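Local coordinates for AAEL008620-PA odorant-binding protein (Aedes aegypti, PDB 5V13) that binds juvenile hormone III in an internal pocket, as a secreted haemolymph member of the odorant-binding protein family, at residues 48-53 with 59-64; 72-77 with 142-147; 28-33 with 266-271. All coordinates share one frame; numbering follows the deposited sequence.

Contact 1 (48-53 with 59-64). With JH3 (methyl (2E,6E)-9-[(2R)-3,3-dimethyloxiran-2-yl]-3,7-dimethylnona-2,6-dienoate), chain E.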
loop_
_atom_site.group_PDB
_atom_site.type_symbol
_atom_site.label_atom_id
_atom_site.label_comp_id
_atom_site.label_asym_id
_atom_site.label_seq_id
_atom_site.Cartn_x
_atom_site.Cartn_y
_atom_site.Cartn_z
ATOM N N ILE B 48 9.049 24.876 14.056
ATOM C CA ILE B 48 8.027 25.110 13.036
ATOM C C ILE B 48 8.662 25.632 11.750
ATOM O O ILE B 48 8.312 25.193 10.647
ATOM C CB ILE B 48 6.943 26.069 13.569
ATOM C CG1 ILE B 48 6.086 25.369 14.620
ATOM C CG2 ILE B 48 6.073 26.580 12.432
ATOM C CD1 ILE B 48 5.121 26.309 15.332
ATOM N N ASN B 49 9.611 26.568 11.867
ATOM C CA ASN B 49 10.344 27.019 10.687
ATOM C C ASN B 49 11.048 25.865 9.989
ATOM O O ASN B 49 11.145 25.845 8.757
ATOM C CB ASN B 49 11.370 28.082 11.068
ATOM C CG ASN B 49 10.726 29.371 11.514
ATOM O OD1 ASN B 49 9.710 29.796 10.961
ATOM N ND2 ASN B 49 11.317 30.005 12.517
ATOM N N TRP B 50 11.566 24.902 10.756
ATOM C CA TRP B 50 12.281 23.797 10.125
ATOM C C TRP B 50 11.332 22.906 9.333
ATOM O O TRP B 50 11.648 22.498 8.208
ATOM C CB TRP B 50 13.026 22.960 11.162
ATOM C CG TRP B 50 13.994 23.745 12.027
ATOM C CD1 TRP B 50 14.400 25.031 11.851
ATOM C CD2 TRP B 50 14.637 23.280 13.213
ATOM N NE1 TRP B 50 15.280 25.394 12.849
ATOM C CE2 TRP B 50 15.444 24.330 13.695
ATOM C CE3 TRP B 50 14.636 22.059 13.901
ATOM C CZ2 TRP B 50 16.210 24.213 14.860
ATOM C CZ3 TRP B 50 15.405 21.943 15.056
ATOM C CH2 TRP B 50 16.177 23.012 15.520
ATOM N N VAL B 51 10.165 22.583 9.897
ATOM C CA VAL B 51 9.259 21.693 9.169
ATOM C C VAL B 51 8.622 22.371 7.966
ATOM O O VAL B 51 8.008 21.683 7.143
ATOM C CB VAL B 51 8.157 21.118 10.085
ATOM C CG1 VAL B 51 8.769 20.356 11.251
ATOM C CG2 VAL B 51 7.219 22.219 10.584
ATOM N N LYS B 52 8.740 23.696 7.845
ATOM C CA LYS B 52 8.383 24.432 6.635
ATOM C C LYS B 52 9.583 24.645 5.718
ATOM O O LYS B 52 9.530 25.493 4.816
ATOM C CB LYS B 52 7.764 25.786 6.992
ATOM C CG LYS B 52 6.433 25.709 7.709
ATOM C CD LYS B 52 6.030 27.098 8.198
ATOM C CE LYS B 52 4.758 27.059 9.023
ATOM N NZ LYS B 52 4.560 28.352 9.733
ATOM N N TRP B 53 10.671 23.921 5.962
ATOM C CA TRP B 53 11.848 23.898 5.098
ATOM C C TRP B 53 12.569 25.244 5.009
ATOM O O TRP B 53 13.261 25.519 4.025
ATOM C CB TRP B 53 11.488 23.396 3.698
ATOM C CG TRP B 53 11.117 21.944 3.682
ATOM C CD1 TRP B 53 9.899 21.398 3.987
ATOM C CD2 TRP B 53 11.972 20.850 3.339
ATOM N NE1 TRP B 53 9.949 20.028 3.855
ATOM C CE2 TRP B 53 11.209 19.669 3.450
ATOM C CE3 TRP B 53 13.309 20.754 2.939
ATOM C CZ2 TRP B 53 11.742 18.406 3.189
ATOM C CZ3 TRP B 53 13.829 19.496 2.660
ATOM C CH2 TRP B 53 13.051 18.344 2.792
ATOM N N TYR B 59 22.239 28.886 15.785
ATOM C CA TYR B 59 23.041 27.684 15.996
ATOM C C TYR B 59 22.180 26.430 15.999
ATOM O O TYR B 59 22.555 25.405 15.413
ATOM C CB TYR B 59 23.816 27.801 17.309
ATOM C CG TYR B 59 24.777 26.655 17.585
ATOM C CD1 TYR B 59 25.971 26.537 16.870
ATOM C CD2 TYR B 59 24.500 25.706 18.563
ATOM C CE1 TYR B 59 26.854 25.503 17.111
ATOM C CE2 TYR B 59 25.385 24.667 18.826
ATOM C CZ TYR B 59 26.562 24.577 18.100
ATOM O OH TYR B 59 27.444 23.551 18.353
ATOM N N GLU B 60 21.023 26.479 16.663
ATOM C CA GLU B 60 20.177 25.294 16.712
ATOM C C GLU B 60 19.702 24.889 15.318
ATOM O O GLU B 60 19.622 23.697 15.015
ATOM C CB GLU B 60 18.991 25.527 17.649
ATOM C CG GLU B 60 19.321 25.296 19.125
ATOM C CD GLU B 60 19.697 23.844 19.424
ATOM O OE1 GLU B 60 20.862 23.454 19.180
ATOM O OE2 GLU B 60 18.824 23.082 19.893
ATOM N N SER B 61 19.401 25.864 14.452
ATOM C CA SER B 61 19.008 25.537 13.080
ATOM C C SER B 61 20.179 24.975 12.277
ATOM O O SER B 61 19.996 24.073 11.450
ATOM C CB SER B 61 18.455 26.776 12.373
ATOM O OG SER B 61 17.378 27.352 13.084
ATOM N N GLN B 62 21.372 25.544 12.454
ATOM C CA GLN B 62 22.550 24.999 11.791
ATOM C C GLN B 62 22.798 23.570 12.234
ATOM O O GLN B 62 23.102 22.702 11.408
ATOM C CB GLN B 62 23.779 25.872 12.068
ATOM C CG GLN B 62 23.653 27.292 11.541
ATOM C CD GLN B 62 24.805 28.187 11.966
ATOM O OE1 GLN B 62 25.335 28.050 13.063
ATOM N NE2 GLN B 62 25.193 29.110 11.097
ATOM N N CYS B 63 22.634 23.290 13.531
ATOM C CA CYS B 63 22.854 21.918 13.973
ATOM C C CYS B 63 21.776 20.976 13.458
ATOM O O CYS B 63 22.062 19.798 13.223
ATOM C CB CYS B 63 22.939 21.840 15.489
ATOM S SG CYS B 63 24.443 22.652 16.108
ATOM N N TYR B 64 20.540 21.461 13.285
ATOM C CA TYR B 64 19.504 20.599 12.714
ATOM C C TYR B 64 19.846 20.204 11.282
ATOM O O TYR B 64 19.683 19.039 10.887
ATOM C CB TYR B 64 18.142 21.294 12.754
ATOM C CG TYR B 64 17.015 20.397 12.281
ATOM C CD1 TYR B 64 16.531 19.383 13.098
ATOM C CD2 TYR B 64 16.459 20.538 11.001
ATOM C CE1 TYR B 64 15.496 18.533 12.659
ATOM C CE2 TYR B 64 15.429 19.707 10.562
ATOM C CZ TYR B 64 14.956 18.705 11.394
ATOM O OH TYR B 64 13.936 17.866 10.975
HETATM C C1 JH3 E . 9.374 17.147 9.375
HETATM O O2 JH3 E . 8.472 17.103 8.558
HETATM O O1 JH3 E . 9.178 16.473 10.633
HETATM C CM JH3 E . 7.978 15.721 10.828
HETATM C C2 JH3 E . 10.666 17.825 9.158
HETATM C C3 JH3 E . 11.045 18.522 8.084
HETATM C "C3'" JH3 E . 10.179 18.746 6.876
HETATM C C4 JH3 E . 12.442 19.094 8.113
HETATM C C5 JH3 E . 13.099 18.876 6.754
HETATM C C6 JH3 E . 14.599 19.014 6.895
HETATM C C7 JH3 E . 15.256 20.152 6.630
HETATM C "C7'" JH3 E . 14.516 21.393 6.208
HETATM C C8 JH3 E . 16.768 20.166 6.799
HETATM C C9 JH3 E . 17.500 20.424 5.471
HETATM C CA JH3 E . 17.024 19.505 4.350
HETATM O O3 JH3 E . 17.816 19.615 3.146
HETATM C CB JH3 E . 18.020 18.430 3.918
HETATM C "CB'" JH3 E . 17.334 17.148 3.432
HETATM C CC JH3 E . 19.398 18.362 4.558
#

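Contact 2 (72-77 with 142-147)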
loop_
_atom_site.group_PDB
_atom_site.type_symbol
_atom_site.label_atom_id
_atom_site.label_comp_id
_atom_site.label_asym_id
_atom_site.label_seq_id
_atom_site.Cartn_x
_atom_site.Cartn_y
_atom_site.Cartn_z
ATOM N N LEU B 72 21.141 11.246 6.811
ATOM C CA LEU B 72 20.836 10.782 5.459
ATOM C C LEU B 72 22.085 10.452 4.646
ATOM O O LEU B 72 21.961 10.117 3.457
ATOM C CB LEU B 72 20.002 11.839 4.727
ATOM C CG LEU B 72 18.623 12.071 5.364
ATOM C CD1 LEU B 72 17.857 13.195 4.675
ATOM C CD2 LEU B 72 17.829 10.773 5.315
ATOM N N ARG B 73 23.268 10.550 5.256
ATOM C CA ARG B 73 24.542 10.302 4.582
ATOM C C ARG B 73 24.719 11.207 3.366
ATOM O O ARG B 73 25.359 10.832 2.378
ATOM C CB ARG B 73 24.686 8.823 4.204
ATOM C CG ARG B 73 25.174 7.942 5.382
ATOM C CD ARG B 73 24.148 7.798 6.538
ATOM N NE ARG B 73 24.661 6.861 7.540
ATOM C CZ ARG B 73 24.143 6.674 8.751
ATOM N NH1 ARG B 73 23.058 7.340 9.141
ATOM N NH2 ARG B 73 24.720 5.804 9.575
ATOM N N LEU B 74 24.179 12.424 3.446
ATOM C CA LEU B 74 24.479 13.451 2.458
ATOM C C LEU B 74 25.732 14.225 2.808
ATOM O O LEU B 74 26.423 14.703 1.906
ATOM C CB LEU B 74 23.309 14.425 2.329
ATOM C CG LEU B 74 21.969 13.766 1.958
ATOM C CD1 LEU B 74 20.817 14.746 2.180
ATOM C CD2 LEU B 74 21.974 13.282 0.505
ATOM N N TYR B 75 26.005 14.401 4.099
ATOM C CA TYR B 75 27.254 14.969 4.580
ATOM C C TYR B 75 28.086 13.871 5.225
ATOM O O TYR B 75 27.587 13.121 6.070
ATOM C CB TYR B 75 27.010 16.091 5.595
ATOM C CG TYR B 75 28.322 16.736 5.990
ATOM C CD1 TYR B 75 28.973 17.600 5.115
ATOM C CD2 TYR B 75 28.925 16.454 7.207
ATOM C CE1 TYR B 75 30.189 18.177 5.448
ATOM C CE2 TYR B 75 30.139 17.039 7.555
ATOM C CZ TYR B 75 30.761 17.898 6.674
ATOM O OH TYR B 75 31.973 18.472 7.012
ATOM N N ASP B 76 29.350 13.789 4.833
ATOM C CA ASP B 76 30.296 12.769 5.262
ATOM C C ASP B 76 31.275 13.385 6.260
ATOM O O ASP B 76 32.188 14.118 5.851
ATOM C CB ASP B 76 31.038 12.226 4.035
ATOM C CG ASP B 76 31.987 11.087 4.358
ATOM O OD1 ASP B 76 32.198 10.772 5.545
ATOM O OD2 ASP B 76 32.518 10.493 3.390
ATOM N N PRO B 77 31.133 13.133 7.563
ATOM C CA PRO B 77 32.049 13.760 8.532
ATOM C C PRO B 77 33.453 13.181 8.525
ATOM O O PRO B 77 34.361 13.823 9.069
ATOM C CB PRO B 77 31.360 13.511 9.877
ATOM C CG PRO B 77 30.505 12.322 9.642
ATOM C CD PRO B 77 30.035 12.411 8.228
ATOM N N ARG B 142 11.098 18.563 -2.666
ATOM C CA ARG B 142 10.271 17.547 -3.303
ATOM C C ARG B 142 10.982 16.196 -3.367
ATOM O O ARG B 142 10.365 15.157 -3.107
ATOM C CB ARG B 142 9.861 18.033 -4.692
ATOM C CG ARG B 142 8.756 17.219 -5.285
ATOM C CD ARG B 142 7.884 18.061 -6.187
ATOM N NE ARG B 142 6.649 17.345 -6.468
ATOM C CZ ARG B 142 5.638 17.840 -7.167
ATOM N NH1 ARG B 142 5.705 19.068 -7.671
ATOM N NH2 ARG B 142 4.559 17.096 -7.357
ATOM N N MET B 143 12.280 16.181 -3.712
ATOM C CA MET B 143 12.963 14.905 -3.935
ATOM C C MET B 143 13.251 14.170 -2.638
ATOM O O MET B 143 13.507 12.963 -2.674
ATOM C CB MET B 143 14.275 15.114 -4.714
ATOM C CG MET B 143 15.392 15.835 -3.934
ATOM S SD MET B 143 16.620 16.465 -5.113
ATOM C CE MET B 143 18.080 16.779 -4.097
ATOM N N PHE B 144 13.246 14.871 -1.501
ATOM C CA PHE B 144 13.361 14.260 -0.182
ATOM C C PHE B 144 12.003 14.135 0.515
ATOM O O PHE B 144 11.927 14.188 1.748
ATOM C CB PHE B 144 14.348 15.048 0.686
ATOM C CG PHE B 144 15.788 14.856 0.289
ATOM C CD1 PHE B 144 16.426 13.637 0.517
ATOM C CD2 PHE B 144 16.503 15.889 -0.305
ATOM C CE1 PHE B 144 17.761 13.445 0.152
ATOM C CE2 PHE B 144 17.848 15.714 -0.666
ATOM C CZ PHE B 144 18.475 14.483 -0.439
ATOM N N HIS B 145 10.927 14.001 -0.264
ATOM C CA HIS B 145 9.619 13.555 0.220
ATOM C C HIS B 145 8.912 14.599 1.074
ATOM O O HIS B 145 8.062 14.258 1.906
ATOM C CB HIS B 145 9.755 12.227 0.962
ATOM C CG HIS B 145 10.595 11.242 0.213
ATOM N ND1 HIS B 145 10.330 10.898 -1.095
ATOM C CD2 HIS B 145 11.734 10.592 0.554
ATOM C CE1 HIS B 145 11.254 10.052 -1.520
ATOM N NE2 HIS B 145 12.112 9.843 -0.535
ATOM N N GLY B 146 9.207 15.872 0.831
ATOM C CA GLY B 146 8.560 16.941 1.561
ATOM C C GLY B 146 7.177 17.327 1.071
ATOM O O GLY B 146 6.462 18.023 1.800
ATOM N N ASP B 147 6.774 16.898 -0.129
ATOM C CA ASP B 147 5.514 17.320 -0.750
ATOM C C ASP B 147 4.588 16.111 -0.799
ATOM O O ASP B 147 4.872 15.136 -1.505
ATOM C CB ASP B 147 5.784 17.881 -2.148
ATOM C CG ASP B 147 4.547 18.465 -2.832
ATOM O OD1 ASP B 147 3.394 18.190 -2.419
ATOM O OD2 ASP B 147 4.746 19.208 -3.824
#

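Contact 3 (28-33 with 266-271). With JH3 (methyl (2E,6E)-9-[(2R)-3,3-dimethyloxiran-2-yl]-3,7-dimethylnona-2,6-dienoate), chain E.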
loop_
_atom_site.group_PDB
_atom_site.type_symbol
_atom_site.label_atom_id
_atom_site.label_comp_id
_atom_site.label_asym_id
_atom_site.label_seq_id
_atom_site.Cartn_x
_atom_site.Cartn_y
_atom_site.Cartn_z
ATOM N N GLN B 28 13.331 6.611 5.461
ATOM C CA GLN B 28 14.618 7.158 5.881
ATOM C C GLN B 28 14.551 8.673 6.126
ATOM O O GLN B 28 15.106 9.171 7.115
ATOM C CB GLN B 28 15.668 6.798 4.829
ATOM C CG GLN B 28 16.068 5.308 4.910
ATOM C CD GLN B 28 16.985 4.890 3.780
ATOM O OE1 GLN B 28 16.751 5.229 2.614
ATOM N NE2 GLN B 28 18.024 4.137 4.114
ATOM N N THR B 29 13.918 9.432 5.230
ATOM C CA THR B 29 13.790 10.867 5.485
ATOM C C THR B 29 12.950 11.134 6.734
ATOM O O THR B 29 13.319 11.970 7.568
ATOM C CB THR B 29 13.207 11.586 4.268
ATOM O OG1 THR B 29 11.953 10.991 3.897
ATOM C CG2 THR B 29 14.182 11.482 3.087
ATOM N N LEU B 30 11.827 10.432 6.895
ATOM C CA LEU B 30 11.005 10.678 8.079
ATOM C C LEU B 30 11.775 10.335 9.350
ATOM O O LEU B 30 11.713 11.073 10.340
ATOM C CB LEU B 30 9.698 9.879 8.001
ATOM C CG LEU B 30 8.676 10.293 9.068
ATOM C CD1 LEU B 30 8.341 11.791 8.961
ATOM C CD2 LEU B 30 7.417 9.467 8.950
ATOM N N TYR B 31 12.529 9.228 9.335
ATOM C CA TYR B 31 13.320 8.866 10.514
ATOM C C TYR B 31 14.283 9.988 10.881
ATOM O O TYR B 31 14.397 10.381 12.053
ATOM C CB TYR B 31 14.100 7.572 10.250
ATOM C CG TYR B 31 14.890 7.073 11.440
ATOM C CD1 TYR B 31 16.173 7.565 11.725
ATOM C CD2 TYR B 31 14.357 6.095 12.275
ATOM C CE1 TYR B 31 16.906 7.073 12.815
ATOM C CE2 TYR B 31 15.069 5.615 13.363
ATOM C CZ TYR B 31 16.336 6.102 13.627
ATOM O OH TYR B 31 17.024 5.606 14.716
ATOM N N ALA B 32 14.996 10.510 9.879
ATOM C CA ALA B 32 15.978 11.557 10.130
ATOM C C ALA B 32 15.307 12.842 10.598
ATOM O O ALA B 32 15.769 13.479 11.559
ATOM C CB ALA B 32 16.801 11.809 8.866
ATOM N N TYR B 33 14.219 13.252 9.931
ATOM C CA TYR B 33 13.551 14.500 10.325
ATOM C C TYR B 33 13.060 14.438 11.770
ATOM O O TYR B 33 13.238 15.388 12.546
ATOM C CB TYR B 33 12.366 14.808 9.394
ATOM C CG TYR B 33 12.694 14.924 7.914
ATOM C CD1 TYR B 33 13.988 15.193 7.478
ATOM C CD2 TYR B 33 11.695 14.765 6.959
ATOM C CE1 TYR B 33 14.277 15.289 6.102
ATOM C CE2 TYR B 33 11.964 14.867 5.606
ATOM C CZ TYR B 33 13.249 15.128 5.181
ATOM O OH TYR B 33 13.501 15.203 3.830
ATOM N N ALA B 266 6.089 1.763 14.183
ATOM C CA ALA B 266 4.930 1.898 13.300
ATOM C C ALA B 266 4.736 3.344 12.857
ATOM O O ALA B 266 4.609 3.622 11.657
ATOM C CB ALA B 266 3.667 1.376 13.996
ATOM N N PHE B 267 4.719 4.281 13.810
ATOM C CA PHE B 267 4.408 5.686 13.544
ATOM C C PHE B 267 5.525 6.560 14.098
ATOM O O PHE B 267 5.609 6.767 15.313
ATOM C CB PHE B 267 3.071 6.085 14.171
ATOM C CG PHE B 267 1.895 5.299 13.663
ATOM C CD1 PHE B 267 1.339 5.583 12.427
ATOM C CD2 PHE B 267 1.330 4.291 14.434
ATOM C CE1 PHE B 267 0.237 4.869 11.961
ATOM C CE2 PHE B 267 0.235 3.563 13.969
ATOM C CZ PHE B 267 -0.310 3.857 12.730
ATOM N N TYR B 268 6.362 7.107 13.211
ATOM C CA TYR B 268 7.473 7.944 13.661
ATOM C C TYR B 268 6.976 9.234 14.311
ATOM O O TYR B 268 7.571 9.715 15.287
ATOM C CB TYR B 268 8.393 8.236 12.481
ATOM C CG TYR B 268 9.171 7.018 12.026
ATOM C CD1 TYR B 268 9.086 5.806 12.722
ATOM C CD2 TYR B 268 10.009 7.081 10.935
ATOM C CE1 TYR B 268 9.815 4.678 12.325
ATOM C CE2 TYR B 268 10.736 5.958 10.525
ATOM C CZ TYR B 268 10.644 4.764 11.224
ATOM O OH TYR B 268 11.389 3.666 10.801
ATOM N N PHE B 269 5.900 9.812 13.780
ATOM C CA PHE B 269 5.079 10.755 14.539
ATOM C C PHE B 269 3.633 10.589 14.089
ATOM O O PHE B 269 3.338 9.856 13.144
ATOM C CB PHE B 269 5.555 12.203 14.383
ATOM C CG PHE B 269 5.142 12.860 13.096
ATOM C CD1 PHE B 269 5.816 12.599 11.915
ATOM C CD2 PHE B 269 4.106 13.775 13.080
ATOM C CE1 PHE B 269 5.444 13.217 10.739
ATOM C CE2 PHE B 269 3.729 14.399 11.917
ATOM C CZ PHE B 269 4.397 14.128 10.739
ATOM N N ASP B 270 2.724 11.264 14.784
ATOM C CA ASP B 270 1.291 11.116 14.530
ATOM C C ASP B 270 0.880 12.155 13.495
ATOM O O ASP B 270 0.785 13.345 13.810
ATOM C CB ASP B 270 0.519 11.267 15.834
ATOM C CG ASP B 270 -0.995 11.217 15.651
ATOM O OD1 ASP B 270 -1.496 10.931 14.538
ATOM O OD2 ASP B 270 -1.689 11.489 16.645
ATOM N N LEU B 271 0.628 11.709 12.255
ATOM C CA LEU B 271 0.297 12.649 11.186
ATOM C C LEU B 271 -1.021 13.376 11.432
ATOM O O LEU B 271 -1.329 14.333 10.708
ATOM C CB LEU B 271 0.258 11.927 9.825
ATOM C CG LEU B 271 1.502 11.942 8.923
ATOM C CD1 LEU B 271 2.687 11.244 9.571
ATOM C CD2 LEU B 271 1.207 11.307 7.562
HETATM C C1 JH3 E . 9.374 17.147 9.375
HETATM O O2 JH3 E . 8.472 17.103 8.558
HETATM O O1 JH3 E . 9.178 16.473 10.633
HETATM C CM JH3 E . 7.978 15.721 10.828
HETATM C C2 JH3 E . 10.666 17.825 9.158
HETATM C C3 JH3 E . 11.045 18.522 8.084
HETATM C "C3'" JH3 E . 10.179 18.746 6.876
HETATM C C4 JH3 E . 12.442 19.094 8.113
HETATM C C5 JH3 E . 13.099 18.876 6.754
HETATM C C6 JH3 E . 14.599 19.014 6.895
HETATM C C7 JH3 E . 15.256 20.152 6.630
HETATM C "C7'" JH3 E . 14.516 21.393 6.208
HETATM C C8 JH3 E . 16.768 20.166 6.799
HETATM C C9 JH3 E . 17.500 20.424 5.471
HETATM C CA JH3 E . 17.024 19.505 4.350
HETATM O O3 JH3 E . 17.816 19.615 3.146
HETATM C CB JH3 E . 18.020 18.430 3.918
HETATM C "CB'" JH3 E . 17.334 17.148 3.432
HETATM C CC JH3 E . 19.398 18.362 4.558
#

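Contact 1 (48-53 with 59-64)
Trp50 holds its CG opposite its own carbonyl carbon (chi1 -56°), and Tyr64 swings its CG opposite its backbone N (chi1 -175°), which brings the indole and the phenol ring one over the other between helix 44-51 and helix 59-71. They form an offset stack: the six-membered ring of Trp50 and the ring of Tyr64 have centroids 4.4 Å apart and planes inclined by 21°. The overlap is tightest where Trp50 CE3 sits 3.3 Å from Tyr64 CG. Tyr64 CB lies over the same six-membered ring of Trp50, 3.7 Å from its centroid, as a CH-pi contact. At the far edge of the indole, Trp50 NE1 donates a bent hydrogen bond to Ser61 OG (2.9 Å), with the oxygen slightly tilted from the ring plane. Ser61 OG also bonds Asp56 and Thr58, so this buried hydroxyl has three hydrogen-bonding partners, and the bond from NE1 restrains the indole's rotation.

Segment 48-53 ends in a Schellman motif with Trp53, at positive phi, as its C-prime residue. The turn delivers the Trp53 ring to JH3, whose C5 packs over one face and whose C3' is 3.3 Å from Trp53 NE1. On the other segment, Tyr64 OH reaches to 3.5 Å from JH3 C4 while hydrogen-bonding Tyr33 O on helix 26-38. Trp50 meets the hormone with its carbonyl O, while its ring backs Tyr64 from behind. Trp50 NE1 and Tyr64 OH spend their hydrogen bonds on Ser61 and Tyr33, which implies that this part of the wall meets the hormone chain mainly through carbon.

Contact 2 (72-77 with 142-147)
Phe144 pushes the far end of its ring against the isobutyl group of Leu74, the two side chains arriving from opposite directions. The closest approach is Phe144 CZ to Leu74 CD1 at 3.5 Å, and the second methyl, Leu74 CD2, touches the same CZ at 3.8 Å, so both branches close on the CZ corner from the same side of the ring. Leu72 is a looser neighbour: its CD1 stands 4.4 Å from Phe144 CD1. Both methyl groups named CD1 meet the ring obliquely. With CG turned opposite its carbonyl carbon (chi1 -73°), Phe144 sends its ring away from the end of helix 137-143 and across to the other segment. No hydrogen bond crosses between the segments; the join is buried and wholly apolar.

Both segments lie where a helix ends. Arg73, at positive phi, closes helix 59-71 in a Schellman motif, and His145 does the same for helix 137-143, with His145 N bonded to Arg142 O at 3.1 Å. Thr29 of helix 26-38 and Gln90 of helix 84-94 also pack on Phe144, Phe87 packs on Leu74, and the Phe144 ring touches JH3. The result is a small apolar cluster between two Schellman-capped helix ends, beside the hormone pocket of this helical odorant-binding protein fold.

Contact 3 (28-33 with 266-271)
The loop between helix 251-264 and helix 278-286 comes back onto the N-terminal helix 26-38 here, supplying part of the wall of the JH3 pocket. Tyr268 lies against the backbone and side chains of that helix, its CE2 3.7 Å from Tyr31 CB. The edge of the Tyr31 ring is directed at the face of Tyr268 in an offset edge-to-face pair, centroids 5.8 Å apart and planes at 76°. Leu30 fits beside both aromatic residues of the loop. Its CD2 is 3.9 Å from Tyr268 CB, while its CD1 meets the edge of Phe269, in the ring plane, 3.7 Å from CE1.

The Phe269 CG is tucked between its backbone N and carbonyl carbon (chi1 79°), which turns the ring back to the helix and to the ligand: Phe269 CE1 is also 3.6 Å from JH3 CM, the ester methyl. JH3 C5 sits over the centre of one face of the ring of Tyr33, three residues after Leu30 on the helix, and Tyr33 CB comes to 3.5 Å from JH3 C2. The hydroxyl of Tyr268 bonds Glu27, and the Phe269 ring meets that of Trp278. Leu30 joins helix to loop behind an aromatic wall of the hormone-binding pocket that runs from the ester methyl, at Phe269, to the middle of the chain, at Tyr33.

From the N terminus, helix 26-38 comes first and carries half of contact 3, whose loop closes only at 266-271. Contacts 1 and 2 are both nested inside that long loop and follow one another in series: contact 1 ties helix 44-51 to helix 59-71 across a short turn, then contact 2 joins the segment after helix 59-71 to the end of helix 137-143. Helix 26-38 is the common neighbour. Its Tyr33 reaches both contact 1 and contact 2, and Tyr33 OH meets Phe144 O of contact 2 in a probable hydrogen bond. Trp53 of contact 1 packs on Phe144 and Gly146. Contacts 1 and 3 both touch JH3, and contact 2 reaches it through the Phe144 ring.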